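Local coordinates for S-layer domain-containing protein (PDB 4QVS), which is of unknown function but carries a concanavalin A-like lectin/glucanase domain, binds sodium, and probably belongs to the bacterial surface layer, at residues G27-G39 with V49-P61. Numbering follows the deposited sequence.
Sequences GNHGNAVLYSANG and VSLDGVDDYVALP
Asp56 OD2 has Ser36 OG 2.7 Å away across the contact and takes Asp52 N, from its own segment, from above the carboxylate plane. Ser36 OG also lies 3.0 Å from Ser50 O, so two acceptors are within range of its one proton. The hydroxyl arrives there because OG is turned anti to the Ser36 backbone N (chi1 -176°), and it also accepts from the backbone N of Asn38, closing an ST turn. Asn38 ND2 reaches Ser50 O over 3.1 Å in a fairly straight bond, with the oxygen close to the amide plane, although the nitrogen stands well above the carbonyl plane (52° out of it). Asp52 OD1 accepts from three backbone amides: Val54 N, which closes an Asx turn, Asp55 N, which makes it an Asx motif, and Asp56 N, so the 52-56 bend is braced from inside.

Beyond it, residues 32-35 and 57-60 run antiparallel, Val33 with Ala59 and Tyr35 with Tyr57 forming hydrogen-bonded pairs. On the face of these four side chains the tyrosine rings lie near parallel (21°) but slid apart, centroids 4.7 Å from each other; Tyr57 OH sits over the Tyr35 ring near its rim, while Tyr35 CB covers the Tyr57 face. On the other face Leu34 CD1 meets Val49 CG1, Leu51 CD2 and Val58 CG2.

Strand 32-35 is the middle of a three-stranded sheet, flanked by 21-22 and 57-60; through residues 49-52 and 58-60 the pairing continues into a strand of the second subunit, whose Lys181 makes a cation-pi contact with Tyr57.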
loop_
_atom_site.group_PDB
_atom_site.type_symbol
_atom_site.label_atom_id
_atom_site.label_comp_id
_atom_site.label_asym_id
_atom_site.label_seq_id
_atom_site.Cartn_x
_atom_site.Cartn_y
_atom_site.Cartn_z
ATOM N N GLY A 27 16.053 22.540 -20.821
ATOM C CA GLY A 27 16.244 23.230 -22.119
ATOM C C GLY A 27 16.319 22.248 -23.250
ATOM O O GLY A 27 17.156 22.384 -24.133
ATOM N N ASN A 28 15.469 21.225 -23.194
ATOM C CA ASN A 28 15.369 20.226 -24.268
ATOM C C ASN A 28 13.986 20.146 -24.882
ATOM O O ASN A 28 13.831 19.559 -25.947
ATOM C CB ASN A 28 15.745 18.835 -23.776
ATOM C CG ASN A 28 17.169 18.748 -23.277
ATOM O OD1 ASN A 28 17.426 18.272 -22.153
ATOM N ND2 ASN A 28 18.104 19.212 -24.087
ATOM N N HIS A 29 12.977 20.728 -24.240
ATOM C CA HIS A 29 11.606 20.628 -24.733
ATOM C C HIS A 29 10.895 21.944 -24.554
ATOM O O HIS A 29 11.335 22.815 -23.779
ATOM C CB HIS A 29 10.847 19.453 -24.063
ATOM C CG HIS A 29 11.533 18.134 -24.240
ATOM N ND1 HIS A 29 11.359 17.340 -25.359
ATOM C CD2 HIS A 29 12.433 17.487 -23.460
ATOM C CE1 HIS A 29 12.109 16.259 -25.250
ATOM N NE2 HIS A 29 12.781 16.331 -24.113
ATOM N N GLY A 30 9.823 22.100 -25.329
ATOM C CA GLY A 30 8.977 23.282 -25.269
ATOM C C GLY A 30 8.281 23.486 -23.942
ATOM O O GLY A 30 8.407 22.676 -22.994
ATOM N N ASN A 31 7.524 24.572 -23.884
ATOM C CA ASN A 31 6.850 24.950 -22.680
ATOM C C ASN A 31 5.664 24.083 -22.348
ATOM O O ASN A 31 4.929 23.671 -23.246
ATOM C CB ASN A 31 6.404 26.395 -22.779
ATOM C CG ASN A 31 7.566 27.346 -22.924
ATOM O OD1 ASN A 31 8.690 27.015 -22.524
ATOM N ND2 ASN A 31 7.314 28.532 -23.495
ATOM N N ALA A 32 5.525 23.751 -21.060
ATOM C CA ALA A 32 4.300 23.092 -20.589
ATOM C C ALA A 32 3.219 24.160 -20.546
ATOM O O ALA A 32 3.510 25.294 -20.242
ATOM C CB ALA A 32 4.490 22.483 -19.207
ATOM N N VAL A 33 1.972 23.826 -20.858
ATOM C CA VAL A 33 0.921 24.798 -20.787
ATOM C C VAL A 33 -0.096 24.397 -19.731
ATOM O O VAL A 33 -0.667 23.300 -19.767
ATOM C CB VAL A 33 0.213 24.954 -22.179
ATOM C CG1 VAL A 33 -0.795 26.089 -22.120
ATOM C CG2 VAL A 33 1.257 25.238 -23.257
ATOM N N LEU A 34 -0.418 25.343 -18.863
ATOM C CA LEU A 34 -1.366 25.125 -17.777
ATOM C C LEU A 34 -2.735 25.685 -18.116
ATOM O O LEU A 34 -2.811 26.821 -18.539
ATOM C CB LEU A 34 -0.890 25.864 -16.504
ATOM C CG LEU A 34 -1.843 25.856 -15.283
ATOM C CD1 LEU A 34 -2.207 24.433 -14.927
ATOM C CD2 LEU A 34 -1.260 26.562 -14.036
ATOM N N TYR A 35 -3.784 24.889 -17.887
ATOM C CA TYR A 35 -5.168 25.306 -18.029
ATOM C C TYR A 35 -5.768 25.158 -16.616
ATOM O O TYR A 35 -6.160 24.071 -16.191
ATOM C CB TYR A 35 -5.884 24.463 -19.080
ATOM C CG TYR A 35 -5.235 24.566 -20.462
ATOM C CD1 TYR A 35 -5.566 25.582 -21.340
ATOM C CD2 TYR A 35 -4.273 23.662 -20.844
ATOM C CE1 TYR A 35 -4.977 25.673 -22.607
ATOM C CE2 TYR A 35 -3.662 23.743 -22.068
ATOM C CZ TYR A 35 -4.022 24.752 -22.944
ATOM O OH TYR A 35 -3.401 24.763 -24.132
ATOM N N SER A 36 -5.814 26.272 -15.891
ATOM C CA SER A 36 -6.332 26.309 -14.520
ATOM C C SER A 36 -6.588 27.738 -14.156
ATOM O O SER A 36 -5.779 28.621 -14.481
ATOM C CB SER A 36 -5.290 25.722 -13.537
ATOM O OG SER A 36 -5.830 25.688 -12.231
ATOM N N ALA A 37 -7.726 28.008 -13.541
ATOM C CA ALA A 37 -7.999 29.361 -13.115
ATOM C C ALA A 37 -7.185 29.653 -11.848
ATOM O O ALA A 37 -7.061 30.789 -11.450
ATOM C CB ALA A 37 -9.478 29.566 -12.864
ATOM N N ASN A 38 -6.620 28.632 -11.228
ATOM C CA ASN A 38 -5.822 28.851 -10.010
ATOM C C ASN A 38 -4.464 29.451 -10.327
ATOM O O ASN A 38 -4.001 30.300 -9.588
ATOM C CB ASN A 38 -5.617 27.536 -9.245
ATOM C CG ASN A 38 -6.918 26.976 -8.669
ATOM O OD1 ASN A 38 -7.693 27.700 -8.051
ATOM N ND2 ASN A 38 -7.147 25.675 -8.852
ATOM N N GLY A 39 -3.854 29.060 -11.451
ATOM C CA GLY A 39 -2.465 29.458 -11.743
ATOM C C GLY A 39 -1.545 28.623 -10.818
ATOM O O GLY A 39 -1.988 27.631 -10.224
ATOM N N VAL A 49 1.729 23.477 -9.411
ATOM C CA VAL A 49 0.432 23.507 -10.106
ATOM C C VAL A 49 -0.667 23.021 -9.170
ATOM O O VAL A 49 -0.478 22.026 -8.482
ATOM C CB VAL A 49 0.456 22.564 -11.340
ATOM C CG1 VAL A 49 -0.937 22.194 -11.816
ATOM C CG2 VAL A 49 1.266 23.194 -12.447
ATOM N N SER A 50 -1.803 23.727 -9.157
ATOM C CA SER A 50 -2.976 23.305 -8.415
ATOM C C SER A 50 -4.170 23.111 -9.369
ATOM O O SER A 50 -4.708 24.103 -9.882
ATOM C CB SER A 50 -3.362 24.335 -7.386
ATOM O OG SER A 50 -4.322 23.752 -6.547
ATOM N N LEU A 51 -4.610 21.848 -9.509
ATOM C CA LEU A 51 -5.704 21.448 -10.415
ATOM C C LEU A 51 -6.988 21.262 -9.628
ATOM O O LEU A 51 -6.980 20.586 -8.583
ATOM C CB LEU A 51 -5.333 20.132 -11.109
ATOM C CG LEU A 51 -3.964 20.080 -11.815
ATOM C CD1 LEU A 51 -3.714 18.715 -12.448
ATOM C CD2 LEU A 51 -3.832 21.165 -12.884
ATOM N N ASP A 52 -8.087 21.828 -10.135
ATOM C CA ASP A 52 -9.344 21.811 -9.432
ATOM C C ASP A 52 -10.043 20.461 -9.388
ATOM O O ASP A 52 -10.952 20.280 -8.608
ATOM C CB ASP A 52 -10.290 22.897 -9.932
ATOM C CG ASP A 52 -10.697 22.714 -11.421
ATOM O OD1 ASP A 52 -10.317 21.696 -12.034
ATOM O OD2 ASP A 52 -11.398 23.616 -11.938
ATOM N N GLY A 53 -9.602 19.503 -10.178
ATOM C CA GLY A 53 -10.268 18.223 -10.222
ATOM C C GLY A 53 -11.548 18.275 -11.052
ATOM O O GLY A 53 -12.326 17.341 -11.033
ATOM N N VAL A 54 -11.768 19.370 -11.753
ATOM C CA VAL A 54 -12.991 19.564 -12.545
ATOM C C VAL A 54 -12.624 19.601 -14.012
ATOM O O VAL A 54 -13.073 18.789 -14.768
ATOM C CB VAL A 54 -13.722 20.874 -12.167
ATOM C CG1 VAL A 54 -14.975 21.082 -13.026
ATOM C CG2 VAL A 54 -14.103 20.853 -10.703
ATOM N N ASP A 55 -11.774 20.535 -14.412
ATOM C CA ASP A 55 -11.404 20.620 -15.828
ATOM C C ASP A 55 -9.994 21.143 -16.072
ATOM O O ASP A 55 -9.614 21.430 -17.189
ATOM C CB ASP A 55 -12.437 21.455 -16.552
ATOM C CG ASP A 55 -12.635 22.836 -15.959
ATOM O OD1 ASP A 55 -11.754 23.400 -15.291
ATOM O OD2 ASP A 55 -13.725 23.394 -16.181
ATOM N N ASP A 56 -9.198 21.211 -15.018
ATOM C CA ASP A 56 -7.829 21.699 -15.093
ATOM C C ASP A 56 -6.846 20.618 -15.453
ATOM O O ASP A 56 -6.958 19.493 -14.982
ATOM C CB ASP A 56 -7.382 22.239 -13.700
ATOM C CG ASP A 56 -8.114 23.471 -13.304
ATOM O OD1 ASP A 56 -8.936 24.004 -14.112
ATOM O OD2 ASP A 56 -7.872 23.922 -12.178
ATOM N N TYR A 57 -5.811 20.989 -16.208
ATOM C CA TYR A 57 -4.747 20.047 -16.599
ATOM C C TYR A 57 -3.520 20.753 -17.144
ATOM O O TYR A 57 -3.511 21.948 -17.317
ATOM C CB TYR A 57 -5.259 19.070 -17.687
ATOM C CG TYR A 57 -5.611 19.789 -18.968
ATOM C CD1 TYR A 57 -6.805 20.460 -19.077
ATOM C CD2 TYR A 57 -4.766 19.774 -20.078
ATOM C CE1 TYR A 57 -7.153 21.116 -20.254
ATOM C CE2 TYR A 57 -5.136 20.440 -21.286
ATOM C CZ TYR A 57 -6.336 21.118 -21.327
ATOM O OH TYR A 57 -6.779 21.845 -22.434
ATOM N N VAL A 58 -2.514 19.979 -17.510
ATOM C CA VAL A 58 -1.324 20.523 -18.078
ATOM C C VAL A 58 -1.065 19.823 -19.384
ATOM O O VAL A 58 -1.089 18.600 -19.433
ATOM C CB VAL A 58 -0.110 20.284 -17.135
ATOM C CG1 VAL A 58 1.147 20.862 -17.744
ATOM C CG2 VAL A 58 -0.401 20.911 -15.768
ATOM N N ALA A 59 -0.793 20.610 -20.432
ATOM C CA ALA A 59 -0.437 20.058 -21.710
ATOM C C ALA A 59 1.071 20.113 -21.782
ATOM O O ALA A 59 1.678 21.155 -21.519
ATOM C CB ALA A 59 -1.044 20.860 -22.884
ATOM N N LEU A 60 1.680 18.988 -22.133
ATOM C CA LEU A 60 3.120 18.912 -22.294
ATOM C C LEU A 60 3.359 18.998 -23.786
ATOM O O LEU A 60 2.458 18.720 -24.577
ATOM C CB LEU A 60 3.648 17.590 -21.756
ATOM C CG LEU A 60 3.491 17.412 -20.231
ATOM C CD1 LEU A 60 3.798 15.987 -19.831
ATOM C CD2 LEU A 60 4.424 18.344 -19.497
ATOM N N PRO A 61 4.567 19.359 -24.188
ATOM C CA PRO A 61 4.772 19.465 -25.669
ATOM C C PRO A 61 4.863 18.083 -26.296
ATOM O O PRO A 61 5.286 17.109 -25.629
ATOM C CB PRO A 61 6.097 20.228 -25.798
ATOM C CG PRO A 61 6.766 20.086 -24.445
ATOM C CD PRO A 61 5.689 19.897 -23.408
HETATM O O HOH W 1 -8.973 26.114 -11.759
#